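Local coordinates for protein LP04448p (Drosophila melanogaster, PDB 2QK2) that probably binds tubulin through this TOG domain, as a member of the XMAP215 family of proteins that track growing microtubule plus ends, at residues A98-L103 against E120-I125; L203-G208 against E229-A234; K27-R32 against N70-A75; V10-K15 against K41-H46. All blocks are in the same frame, centred on the assembly; numbering follows the deposited sequence.

Contact 1: residues A98-L103 against E120-I125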
loop_
_atom_site.group_PDB
_atom_site.type_symbol
_atom_site.label_atom_id
_atom_site.label_comp_id
_atom_site.label_asym_id
_atom_site.label_seq_id
_atom_site.Cartn_x
_atom_site.Cartn_y
_atom_site.Cartn_z
ATOM N N ALA A 98 -2.339 6.577 -9.550
ATOM C CA ALA A 98 -1.000 6.938 -10.003
ATOM C C ALA A 98 0.059 6.572 -8.955
ATOM O O ALA A 98 1.216 6.321 -9.295
ATOM C CB ALA A 98 -0.940 8.431 -10.326
ATOM N N CYS A 99 -0.343 6.519 -7.688
ATOM C CA CYS A 99 0.580 6.179 -6.609
ATOM C C CYS A 99 0.899 4.691 -6.492
ATOM O O CYS A 99 2.052 4.314 -6.300
ATOM C CB CYS A 99 0.027 6.645 -5.258
ATOM S SG CYS A 99 0.034 8.426 -4.974
ATOM N N VAL A 100 -0.128 3.849 -6.593
ATOM C CA VAL A 100 0.039 2.403 -6.430
ATOM C C VAL A 100 1.190 1.755 -7.207
ATOM O O VAL A 100 2.045 1.098 -6.612
ATOM C CB VAL A 100 -1.298 1.666 -6.723
ATOM C CG1 VAL A 100 -1.082 0.152 -6.757
ATOM C CG2 VAL A 100 -2.322 2.018 -5.636
ATOM N N PRO A 101 1.229 1.922 -8.538
ATOM C CA PRO A 101 2.306 1.328 -9.339
ATOM C C PRO A 101 3.708 1.763 -8.892
ATOM O O PRO A 101 4.624 0.945 -8.819
ATOM C CB PRO A 101 1.987 1.811 -10.755
ATOM C CG PRO A 101 0.496 1.928 -10.739
ATOM C CD PRO A 101 0.230 2.573 -9.403
ATOM N N SER A 102 3.867 3.053 -8.600
ATOM C CA SER A 102 5.157 3.598 -8.171
ATOM C C SER A 102 5.606 3.007 -6.845
ATOM O O SER A 102 6.772 2.647 -6.675
ATOM C CB SER A 102 5.079 5.123 -8.033
ATOM O OG SER A 102 4.642 5.719 -9.240
ATOM N N LEU A 103 4.681 2.923 -5.897
ATOM C CA LEU A 103 4.999 2.367 -4.590
ATOM C C LEU A 103 5.403 0.893 -4.692
ATOM O O LEU A 103 6.412 0.481 -4.110
ATOM C CB LEU A 103 3.806 2.527 -3.645
ATOM C CG LEU A 103 3.555 3.973 -3.187
ATOM C CD1 LEU A 103 2.206 4.075 -2.489
ATOM C CD2 LEU A 103 4.683 4.416 -2.248
ATOM N N GLU A 120 3.157 1.327 4.857
ATOM C CA GLU A 120 2.217 2.263 5.463
ATOM C C GLU A 120 1.548 3.115 4.396
ATOM O O GLU A 120 0.335 3.321 4.422
ATOM C CB GLU A 120 2.927 3.181 6.454
ATOM C CG GLU A 120 3.287 2.524 7.755
ATOM C CD GLU A 120 3.955 3.494 8.710
ATOM O OE1 GLU A 120 3.398 4.595 8.922
ATOM O OE2 GLU A 120 5.030 3.157 9.248
ATOM N N ALA A 121 2.348 3.599 3.452
ATOM C CA ALA A 121 1.829 4.441 2.388
ATOM C C ALA A 121 0.845 3.709 1.490
ATOM O O ALA A 121 -0.275 4.180 1.287
ATOM C CB ALA A 121 2.978 5.011 1.550
ATOM N N ILE A 122 1.243 2.562 0.948
ATOM C CA ILE A 122 0.333 1.854 0.063
ATOM C C ILE A 122 -0.915 1.358 0.795
ATOM O O ILE A 122 -1.998 1.302 0.207
ATOM C CB ILE A 122 1.046 0.693 -0.694
ATOM C CG1 ILE A 122 0.196 0.280 -1.899
ATOM C CG2 ILE A 122 1.275 -0.501 0.223
ATOM C CD1 ILE A 122 0.926 -0.596 -2.881
ATOM N N ASP A 123 -0.782 1.030 2.079
ATOM C CA ASP A 123 -1.931 0.569 2.855
ATOM C C ASP A 123 -2.939 1.712 3.069
ATOM O O ASP A 123 -4.151 1.527 2.909
ATOM C CB ASP A 123 -1.482 0.012 4.216
ATOM C CG ASP A 123 -0.807 -1.367 4.105
ATOM O OD1 ASP A 123 -0.707 -1.918 2.986
ATOM O OD2 ASP A 123 -0.377 -1.902 5.148
ATOM N N ALA A 124 -2.438 2.891 3.430
ATOM C CA ALA A 124 -3.305 4.041 3.652
ATOM C C ALA A 124 -3.990 4.420 2.342
ATOM O O ALA A 124 -5.160 4.776 2.322
ATOM C CB ALA A 124 -2.488 5.219 4.191
ATOM N N ILE A 125 -3.256 4.320 1.242
ATOM C CA ILE A 125 -3.803 4.656 -0.060
ATOM C C ILE A 125 -4.877 3.659 -0.487
ATOM O O ILE A 125 -5.892 4.039 -1.084
ATOM C CB ILE A 125 -2.678 4.724 -1.113
ATOM C CG1 ILE A 125 -1.753 5.903 -0.779
ATOM C CG2 ILE A 125 -3.268 4.871 -2.516
ATOM C CD1 ILE A 125 -0.628 6.112 -1.764
#
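Residues 98-103 and 120-125 belong to two helices that run antiparallel; the axes of the two short segments approach to 10.1 Å, at 153° between their directions, and Val100 and Ile122 face each other at the closest CA pair. No hydrogen bond crosses the interface; the contact is wholly apolar. Ile125 and Leu103 carry most of it. Their chains reach toward each other tip to tip, Leu103 CD1 lying 3.6 Å from Ile125 CD1. The same Ile125 methyl also meets Cys99 CB at 3.6 Å, so it fits between two residues one helical turn apart. Leu103 forks over the partner helix: CD1 rests 3.9 Å from Ile122 CA, while CD2 approaches Ala121 CB at 4.2 Å. Val100 adds CG2, 4.3 Å from Ile125 CG2. Pro101, lacking an amide N-H, accompanies a kink in helix 93-105 and turns away from the interface. Helices 55-67 and 71-88 on one flank and 131-141 and 147-161 on the other touch this pair, which is the kind of buried antiparallel helix packing that builds the core of a HEAT-repeat solenoid.

Contact 2: residues L203-G208 against E229-A234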
loop_
_atom_site.group_PDB
_atom_site.type_symbol
_atom_site.label_atom_id
_atom_site.label_comp_id
_atom_site.label_asym_id
_atom_site.label_seq_id
_atom_site.Cartn_x
_atom_site.Cartn_y
_atom_site.Cartn_z
ATOM N N LEU A 203 -7.283 -14.704 1.590
ATOM C CA LEU A 203 -8.352 -14.686 0.604
ATOM C C LEU A 203 -9.426 -15.717 0.946
ATOM O O LEU A 203 -10.616 -15.450 0.787
ATOM C CB LEU A 203 -7.800 -14.971 -0.792
ATOM C CG LEU A 203 -8.839 -14.968 -1.917
ATOM C CD1 LEU A 203 -9.473 -13.579 -2.025
ATOM C CD2 LEU A 203 -8.177 -15.352 -3.234
ATOM N N ILE A 204 -9.006 -16.896 1.403
ATOM C CA ILE A 204 -9.952 -17.949 1.770
ATOM C C ILE A 204 -10.710 -17.529 3.030
ATOM O O ILE A 204 -11.924 -17.742 3.145
ATOM C CB ILE A 204 -9.234 -19.300 2.048
ATOM C CG1 ILE A 204 -8.502 -19.783 0.792
ATOM C CG2 ILE A 204 -10.251 -20.344 2.483
ATOM C CD1 ILE A 204 -7.758 -21.096 0.993
ATOM N N LYS A 205 -9.984 -16.933 3.971
ATOM C CA LYS A 205 -10.576 -16.447 5.212
ATOM C C LYS A 205 -11.720 -15.480 4.903
ATOM O O LYS A 205 -12.772 -15.525 5.535
ATOM C CB LYS A 205 -9.525 -15.715 6.048
ATOM C CG LYS A 205 -9.373 -16.238 7.463
ATOM C CD LYS A 205 -10.635 -16.044 8.282
ATOM C CE LYS A 205 -10.622 -16.943 9.519
ATOM N NZ LYS A 205 -9.326 -16.909 10.269
ATOM N N LEU A 206 -11.515 -14.615 3.915
ATOM C CA LEU A 206 -12.524 -13.628 3.545
ATOM C C LEU A 206 -13.653 -14.131 2.648
ATOM O O LEU A 206 -14.819 -13.817 2.884
ATOM C CB LEU A 206 -11.860 -12.433 2.850
ATOM C CG LEU A 206 -12.794 -11.308 2.373
ATOM C CD1 LEU A 206 -13.280 -10.513 3.576
ATOM C CD2 LEU A 206 -12.061 -10.392 1.403
HETATM N N MSE A 207 -13.315 -14.897 1.616
HETATM C CA MSE A 207 -14.320 -15.365 0.675
HETATM C C MSE A 207 -14.932 -16.730 0.973
HETATM O O MSE A 207 -15.974 -17.070 0.411
HETATM C CB MSE A 207 -13.741 -15.372 -0.747
HETATM C CG MSE A 207 -13.161 -14.035 -1.203
HETATM SE SE MSE A 207 -14.434 -12.562 -1.125
HETATM C CE MSE A 207 -15.477 -12.974 -2.699
ATOM N N GLY A 208 -14.293 -17.508 1.842
ATOM C CA GLY A 208 -14.819 -18.824 2.170
ATOM C C GLY A 208 -14.181 -19.950 1.374
ATOM O O GLY A 208 -13.844 -19.786 0.200
ATOM N N GLU A 229 -2.446 -22.780 7.074
ATOM C CA GLU A 229 -1.869 -22.240 8.299
ATOM C C GLU A 229 -2.150 -20.741 8.322
ATOM O O GLU A 229 -2.667 -20.201 9.304
ATOM C CB GLU A 229 -0.360 -22.455 8.333
ATOM C CG GLU A 229 0.072 -23.792 8.874
ATOM C CD GLU A 229 1.574 -23.870 9.047
ATOM O OE1 GLU A 229 2.293 -23.969 8.027
ATOM O OE2 GLU A 229 2.032 -23.818 10.207
ATOM N N CYS A 230 -1.802 -20.074 7.226
ATOM C CA CYS A 230 -2.020 -18.641 7.108
ATOM C C CYS A 230 -3.506 -18.328 7.232
ATOM O O CYS A 230 -3.889 -17.356 7.883
ATOM C CB CYS A 230 -1.484 -18.138 5.768
ATOM S SG CYS A 230 0.313 -18.275 5.609
ATOM N N GLN A 231 -4.345 -19.156 6.618
ATOM C CA GLN A 231 -5.785 -18.943 6.684
ATOM C C GLN A 231 -6.232 -18.866 8.140
ATOM O O GLN A 231 -7.026 -17.997 8.512
ATOM C CB GLN A 231 -6.526 -20.086 5.994
ATOM C CG GLN A 231 -8.031 -19.883 5.901
ATOM C CD GLN A 231 -8.760 -21.115 5.378
ATOM O OE1 GLN A 231 -8.261 -21.826 4.506
ATOM N NE2 GLN A 231 -9.955 -21.360 5.900
ATOM N N GLU A 232 -5.714 -19.777 8.957
ATOM C CA GLU A 232 -6.069 -19.833 10.371
ATOM C C GLU A 232 -5.716 -18.564 11.122
ATOM O O GLU A 232 -6.502 -18.082 11.935
ATOM C CB GLU A 232 -5.371 -21.005 11.067
ATOM C CG GLU A 232 -5.833 -22.379 10.635
ATOM C CD GLU A 232 -5.658 -23.409 11.740
ATOM O OE1 GLU A 232 -4.581 -23.425 12.378
ATOM O OE2 GLU A 232 -6.598 -24.205 11.966
ATOM N N LYS A 233 -4.528 -18.036 10.849
ATOM C CA LYS A 233 -4.044 -16.834 11.514
ATOM C C LYS A 233 -4.588 -15.520 10.961
ATOM O O LYS A 233 -4.542 -14.495 11.638
ATOM C CB LYS A 233 -2.519 -16.821 11.477
ATOM C CG LYS A 233 -1.913 -18.076 12.076
ATOM C CD LYS A 233 -0.401 -18.016 12.101
ATOM C CE LYS A 233 0.180 -19.261 12.750
ATOM N NZ LYS A 233 1.664 -19.188 12.849
ATOM N N ALA A 234 -5.104 -15.543 9.739
ATOM C CA ALA A 234 -5.646 -14.334 9.132
ATOM C C ALA A 234 -6.825 -13.795 9.939
ATOM O O ALA A 234 -7.674 -14.563 10.397
ATOM C CB ALA A 234 -6.085 -14.621 7.700
#
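Lys205, on the last turn of helix 190-207, folds over the carboxyl end of helix 221-233, and its side chain touches the partner segment at every step. Lys205 CB starts 4.0 Å from Ala234 CB, with the first torsion lying off the staggered positions. Lys205 CG comes next, 3.7 Å from Ala234 CB and 3.1 Å from Gln231 O. The chain then bends at its second torsion, carrying CD and CE past both carbonyl oxygens, and a further bend at the last torsion delivers the amine. Lys205 NZ donates to Ala234 O at 2.9 Å and to Gln231 O at 3.1 Å. Both carbonyls are met within their own planes, with C=O...N angles of 153° and 154°, so two bonds grip the amine from different sides. A helix terminus of this kind, with its carbonyl ends exposed to the lysine, would probably stabilise the charged ammonium.

Beside the lysine, the extended Gln231 side chain crosses Ile204 at about a right angle. Its amide covers the Ile204 CG2 methyl, Ile204 CG2 standing 3.2 Å from Gln231 OE1 and 3.3 Å from Gln231 CD, while OE1 takes a hydrogen bond from Lys228 on its own helix. Ile204 is also covered by Asp209 and Val212 of helix 209-212. The axes of the short helical segments pass 8.7 Å apart, at 52° between their directions. A lysine bound to a helix carboxyl end thus joins two helices near the C-terminal end of the TOG solenoid.

Contact 3: residues K27-R32 against N70-A75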
loop_
_atom_site.group_PDB
_atom_site.type_symbol
_atom_site.label_atom_id
_atom_site.label_comp_id
_atom_site.label_asym_id
_atom_site.label_seq_id
_atom_site.Cartn_x
_atom_site.Cartn_y
_atom_site.Cartn_z
ATOM N N LYS A 27 20.238 19.866 -4.461
ATOM C CA LYS A 27 21.117 18.709 -4.563
ATOM C C LYS A 27 21.545 18.197 -3.194
ATOM O O LYS A 27 21.798 17.008 -3.021
ATOM C CB LYS A 27 22.371 19.058 -5.368
ATOM C CG LYS A 27 22.140 19.198 -6.857
ATOM C CD LYS A 27 23.460 19.345 -7.589
ATOM C CE LYS A 27 23.271 19.297 -9.097
ATOM N NZ LYS A 27 24.579 19.409 -9.809
ATOM N N LYS A 28 21.636 19.102 -2.227
ATOM C CA LYS A 28 22.052 18.730 -0.880
ATOM C C LYS A 28 20.873 18.077 -0.161
ATOM O O LYS A 28 19.847 18.721 0.087
ATOM C CB LYS A 28 22.527 19.977 -0.130
ATOM C CG LYS A 28 23.464 19.682 1.023
ATOM C CD LYS A 28 24.031 20.966 1.623
ATOM C CE LYS A 28 24.986 20.657 2.766
ATOM N NZ LYS A 28 25.588 21.896 3.343
ATOM N N TRP A 29 21.021 16.798 0.174
ATOM C CA TRP A 29 19.944 16.058 0.824
ATOM C C TRP A 29 19.394 16.701 2.097
ATOM O O TRP A 29 18.203 16.570 2.392
ATOM C CB TRP A 29 20.371 14.610 1.111
ATOM C CG TRP A 29 21.190 14.426 2.353
ATOM C CD1 TRP A 29 22.542 14.584 2.481
ATOM C CD2 TRP A 29 20.706 14.045 3.649
ATOM N NE1 TRP A 29 22.930 14.323 3.776
ATOM C CE2 TRP A 29 21.824 13.990 4.513
ATOM C CE3 TRP A 29 19.436 13.745 4.165
ATOM C CZ2 TRP A 29 21.712 13.645 5.868
ATOM C CZ3 TRP A 29 19.322 13.402 5.514
ATOM C CH2 TRP A 29 20.457 13.355 6.348
ATOM N N THR A 30 20.241 17.403 2.845
ATOM C CA THR A 30 19.787 18.044 4.076
ATOM C C THR A 30 18.796 19.165 3.802
ATOM O O THR A 30 17.999 19.519 4.668
ATOM C CB THR A 30 20.967 18.598 4.909
ATOM O OG1 THR A 30 21.857 19.334 4.062
ATOM C CG2 THR A 30 21.721 17.460 5.571
ATOM N N LEU A 31 18.836 19.725 2.598
ATOM C CA LEU A 31 17.898 20.783 2.255
ATOM C C LEU A 31 16.568 20.134 1.878
ATOM O O LEU A 31 15.501 20.644 2.219
ATOM C CB LEU A 31 18.430 21.634 1.095
ATOM C CG LEU A 31 19.674 22.479 1.396
ATOM C CD1 LEU A 31 20.020 23.344 0.183
ATOM C CD2 LEU A 31 19.414 23.361 2.610
ATOM N N ARG A 32 16.633 19.008 1.174
ATOM C CA ARG A 32 15.410 18.310 0.796
ATOM C C ARG A 32 14.751 17.827 2.094
ATOM O O ARG A 32 13.534 17.910 2.250
ATOM C CB ARG A 32 15.721 17.125 -0.133
ATOM C CG ARG A 32 16.428 17.532 -1.436
ATOM C CD ARG A 32 16.231 16.516 -2.564
ATOM N NE ARG A 32 16.893 15.237 -2.325
ATOM C CZ ARG A 32 18.212 15.048 -2.335
ATOM N NH1 ARG A 32 19.042 16.061 -2.576
ATOM N NH2 ARG A 32 18.705 13.835 -2.111
ATOM N N ASN A 70 18.757 9.016 -1.763
ATOM C CA ASN A 70 18.899 8.955 -0.311
ATOM C C ASN A 70 17.728 8.189 0.327
ATOM O O ASN A 70 16.589 8.664 0.311
ATOM C CB ASN A 70 18.972 10.387 0.228
ATOM C CG ASN A 70 19.350 10.442 1.688
ATOM O OD1 ASN A 70 18.659 9.882 2.541
ATOM N ND2 ASN A 70 20.453 11.129 1.989
ATOM N N VAL A 71 18.008 7.013 0.893
ATOM C CA VAL A 71 16.956 6.199 1.494
ATOM C C VAL A 71 16.268 6.830 2.699
ATOM O O VAL A 71 15.136 6.480 3.020
ATOM C CB VAL A 71 17.470 4.792 1.886
ATOM C CG1 VAL A 71 17.903 4.049 0.637
ATOM C CG2 VAL A 71 18.625 4.898 2.884
ATOM N N VAL A 72 16.941 7.756 3.368
ATOM C CA VAL A 72 16.322 8.424 4.507
ATOM C C VAL A 72 15.191 9.327 3.992
ATOM O O VAL A 72 14.134 9.442 4.619
ATOM C CB VAL A 72 17.349 9.274 5.291
ATOM C CG1 VAL A 72 16.634 10.226 6.229
ATOM C CG2 VAL A 72 18.265 8.356 6.089
ATOM N N LEU A 73 15.426 9.957 2.848
ATOM C CA LEU A 73 14.438 10.835 2.226
ATOM C C LEU A 73 13.282 10.007 1.652
ATOM O O LEU A 73 12.126 10.411 1.722
ATOM C CB LEU A 73 15.103 11.666 1.125
ATOM C CG LEU A 73 15.526 13.096 1.500
ATOM C CD1 LEU A 73 15.951 13.176 2.956
ATOM C CD2 LEU A 73 16.642 13.548 0.570
ATOM N N VAL A 74 13.603 8.847 1.088
ATOM C CA VAL A 74 12.581 7.966 0.540
ATOM C C VAL A 74 11.617 7.563 1.658
ATOM O O VAL A 74 10.397 7.656 1.494
ATOM C CB VAL A 74 13.212 6.708 -0.083
ATOM C CG1 VAL A 74 12.130 5.701 -0.465
ATOM C CG2 VAL A 74 14.022 7.107 -1.318
ATOM N N ALA A 75 12.163 7.145 2.800
ATOM C CA ALA A 75 11.341 6.743 3.946
ATOM C C ALA A 75 10.488 7.898 4.453
ATOM O O ALA A 75 9.307 7.717 4.752
ATOM C CB ALA A 75 12.225 6.219 5.087
#
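The indole of Trp29 has Thr30 CG2 on one face, 3.6 Å above the plane, and Asn70 ND2 on the opposite face, 3.2 Å above it, both offset toward the rim. The Asn70 amide plane is tilted 26° from the indole, its nitrogen end over the ring. At the ring edge Leu73 CD1 approaches Trp29 CE3 at 3.7 Å. The guanidinium of Arg32 has Trp29 CA over one face and Lys27 C in plane at its edge, while Leu73 CD2 comes obliquely to within 3.4 Å of Arg32 NE. These side chains join the starts of helices 29-45 and 71-88 at the surface of the HEAT-type solenoid, probably on the edge where TOG domains meet tubulin. Asn70 is the N-cap of helix 71-88: its CG stands anti to the backbone N, and OD1 accepts from Leu73 N at 3.2 Å with an N-H...O angle of 148°, and weakly from Val72 N at 2.9 Å. An alanine here would remove the amide, and would probably destabilise the first turn of that helix and leave the indole less well supported. Asp68 forms a salt bridge with Arg32 NE and accepts from Asn70 N, holding guanidinium and cap residue beside one another.

Contact 4: residues V10-K15 against K41-H46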
loop_
_atom_site.group_PDB
_atom_site.type_symbol
_atom_site.label_atom_id
_atom_site.label_comp_id
_atom_site.label_asym_id
_atom_site.label_seq_id
_atom_site.Cartn_x
_atom_site.Cartn_y
_atom_site.Cartn_z
ATOM N N VAL A 10 -8.046 20.824 8.751
ATOM C CA VAL A 10 -7.048 21.881 8.711
ATOM C C VAL A 10 -6.488 22.093 7.308
ATOM O O VAL A 10 -6.273 21.140 6.559
ATOM C CB VAL A 10 -5.883 21.578 9.675
ATOM C CG1 VAL A 10 -4.793 22.625 9.524
ATOM C CG2 VAL A 10 -6.394 21.562 11.109
ATOM N N ASP A 11 -6.264 23.357 6.963
ATOM C CA ASP A 11 -5.718 23.734 5.666
ATOM C C ASP A 11 -4.197 23.732 5.770
ATOM O O ASP A 11 -3.591 24.781 5.994
ATOM C CB ASP A 11 -6.197 25.138 5.291
ATOM C CG ASP A 11 -5.672 25.599 3.943
ATOM O OD1 ASP A 11 -4.671 25.036 3.457
ATOM O OD2 ASP A 11 -6.257 26.540 3.371
ATOM N N ILE A 12 -3.575 22.567 5.614
ATOM C CA ILE A 12 -2.122 22.497 5.707
ATOM C C ILE A 12 -1.434 23.015 4.444
ATOM O O ILE A 12 -0.263 23.390 4.480
ATOM C CB ILE A 12 -1.624 21.053 5.972
ATOM C CG1 ILE A 12 -2.033 20.136 4.820
ATOM C CG2 ILE A 12 -2.161 20.554 7.306
ATOM C CD1 ILE A 12 -1.310 18.806 4.835
ATOM N N LEU A 13 -2.153 23.034 3.330
ATOM C CA LEU A 13 -1.558 23.521 2.094
ATOM C C LEU A 13 -1.115 24.974 2.242
ATOM O O LEU A 13 -0.069 25.367 1.727
ATOM C CB LEU A 13 -2.547 23.384 0.933
ATOM C CG LEU A 13 -2.764 21.949 0.444
ATOM C CD1 LEU A 13 -3.893 21.920 -0.579
ATOM C CD2 LEU A 13 -1.464 21.406 -0.145
ATOM N N SER A 14 -1.901 25.768 2.961
ATOM C CA SER A 14 -1.562 27.174 3.152
ATOM C C SER A 14 -0.536 27.372 4.258
ATOM O O SER A 14 -0.030 28.476 4.446
ATOM C CB SER A 14 -2.820 27.986 3.468
ATOM O OG SER A 14 -3.440 27.525 4.654
ATOM N N LYS A 15 -0.215 26.300 4.979
ATOM C CA LYS A 15 0.744 26.384 6.074
ATOM C C LYS A 15 2.150 25.950 5.711
ATOM O O LYS A 15 3.083 26.148 6.482
ATOM C CB LYS A 15 0.263 25.556 7.261
ATOM C CG LYS A 15 -1.023 26.057 7.878
ATOM C CD LYS A 15 -1.357 25.264 9.123
ATOM C CE LYS A 15 -2.612 25.791 9.783
ATOM N NZ LYS A 15 -2.884 25.054 11.047
ATOM N N LYS A 41 5.668 17.168 10.159
ATOM C CA LYS A 41 5.158 17.733 11.408
ATOM C C LYS A 41 3.742 18.276 11.225
ATOM O O LYS A 41 2.879 18.103 12.096
ATOM C CB LYS A 41 6.073 18.847 11.918
ATOM C CG LYS A 41 5.618 19.423 13.255
ATOM C CD LYS A 41 6.491 20.581 13.707
ATOM C CE LYS A 41 6.018 21.129 15.046
ATOM N NZ LYS A 41 6.802 22.334 15.448
ATOM N N LEU A 42 3.503 18.946 10.099
ATOM C CA LEU A 42 2.176 19.477 9.812
ATOM C C LEU A 42 1.168 18.331 9.763
ATOM O O LEU A 42 0.075 18.435 10.315
ATOM C CB LEU A 42 2.160 20.208 8.466
ATOM C CG LEU A 42 2.834 21.578 8.399
ATOM C CD1 LEU A 42 2.825 22.092 6.961
ATOM C CD2 LEU A 42 2.103 22.542 9.333
ATOM N N LEU A 43 1.545 17.240 9.102
ATOM C CA LEU A 43 0.665 16.084 8.968
ATOM C C LEU A 43 0.395 15.387 10.302
ATOM O O LEU A 43 -0.704 14.877 10.529
ATOM C CB LEU A 43 1.252 15.088 7.958
ATOM C CG LEU A 43 1.319 15.583 6.506
ATOM C CD1 LEU A 43 2.082 14.581 5.645
ATOM C CD2 LEU A 43 -0.092 15.781 5.962
ATOM N N THR A 44 1.387 15.358 11.187
ATOM C CA THR A 44 1.183 14.719 12.480
ATOM C C THR A 44 0.385 15.638 13.405
ATOM O O THR A 44 -0.387 15.163 14.228
ATOM C CB THR A 44 2.519 14.336 13.161
ATOM O OG1 THR A 44 3.279 15.517 13.430
ATOM C CG2 THR A 44 3.327 13.419 12.265
ATOM N N ASP A 45 0.551 16.951 13.265
ATOM C CA ASP A 45 -0.193 17.886 14.108
ATOM C C ASP A 45 -1.662 18.044 13.706
ATOM O O ASP A 45 -2.497 18.427 14.532
ATOM C CB ASP A 45 0.460 19.275 14.106
ATOM C CG ASP A 45 1.803 19.292 14.812
ATOM O OD1 ASP A 45 1.973 18.544 15.798
ATOM O OD2 ASP A 45 2.687 20.066 14.387
ATOM N N HIS A 46 -1.982 17.755 12.447
ATOM C CA HIS A 46 -3.351 17.901 11.961
ATOM C C HIS A 46 -3.839 16.647 11.244
ATOM O O HIS A 46 -3.813 16.573 10.014
ATOM C CB HIS A 46 -3.422 19.100 11.019
ATOM C CG HIS A 46 -2.805 20.338 11.588
ATOM N ND1 HIS A 46 -3.319 20.985 12.691
ATOM C CD2 HIS A 46 -1.700 21.031 11.225
ATOM C CE1 HIS A 46 -2.557 22.023 12.984
ATOM N NE2 HIS A 46 -1.567 22.073 12.110
#
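The imidazole of His46, just past the end of helix 29-45, is the main surface on which segment 10-15 rests. Val10 CG1 sits over one face in a CH-pi contact, 3.8 Å from the ring centroid and 15° off its normal, and Asp45 CB covers the opposite face. Lys15 reaches out extended to the ring tip to tip, NZ lying 3.4 Å from His46 NE2; a positive charge so near would tend to disfavour a protonated imidazole. Ile12 runs alongside the ring, pointing the other way, with CG2 4.0 Å from His46 CD2. Its CG1 occupies the crowded position between N and the carbonyl carbon, which sends Ile12 CD1 across to Leu43 CD2 at a tight 3.5 Å. Leu42 adds CD2, 4.1 Å from Lys15 CB. A glycine in place of His46 would probably loosen this segment, since Val10, Ile12 and Lys15 would lose the ring they gather around.

The shape of the loop is set one shell further out. Asp11 OD1 accepts from Ser14 N at 2.9 Å, an Asx motif, and Ser14 OG donates to Asp11 O at 3.1 Å. Backbone hydrogen bonds of Val10 with Lys48 and Glu50 tie the segment to the chain beyond His46. The loop, between helices 2-5 and 20-24, thus lies against the C-terminal end of helix 29-45, while Leu43 packs onward against Cys80 and Leu83 of helix 71-88.

How the contacts relate
Contacts 4 and 3 interleave along the chain, their segments alternating, and are followed by contact 1 and then contact 2. Contacts 3 and 4 share helix 29-45, using its start and its end, with centres about 21 Å apart. Contact 1 lies near the chain centre, about 20 Å from contact 3, 21 Å from contact 4 and 24 Å from contact 2, all centre to centre. Helix 71-88 starts in contact 3 and also touches helix 112-126 of contact 1. Contact 2 lies on the other side of the chain's centre, about 40 Å from contact 3, centre to centre. The set thus samples an elongated TOG solenoid from one end through its core to the other.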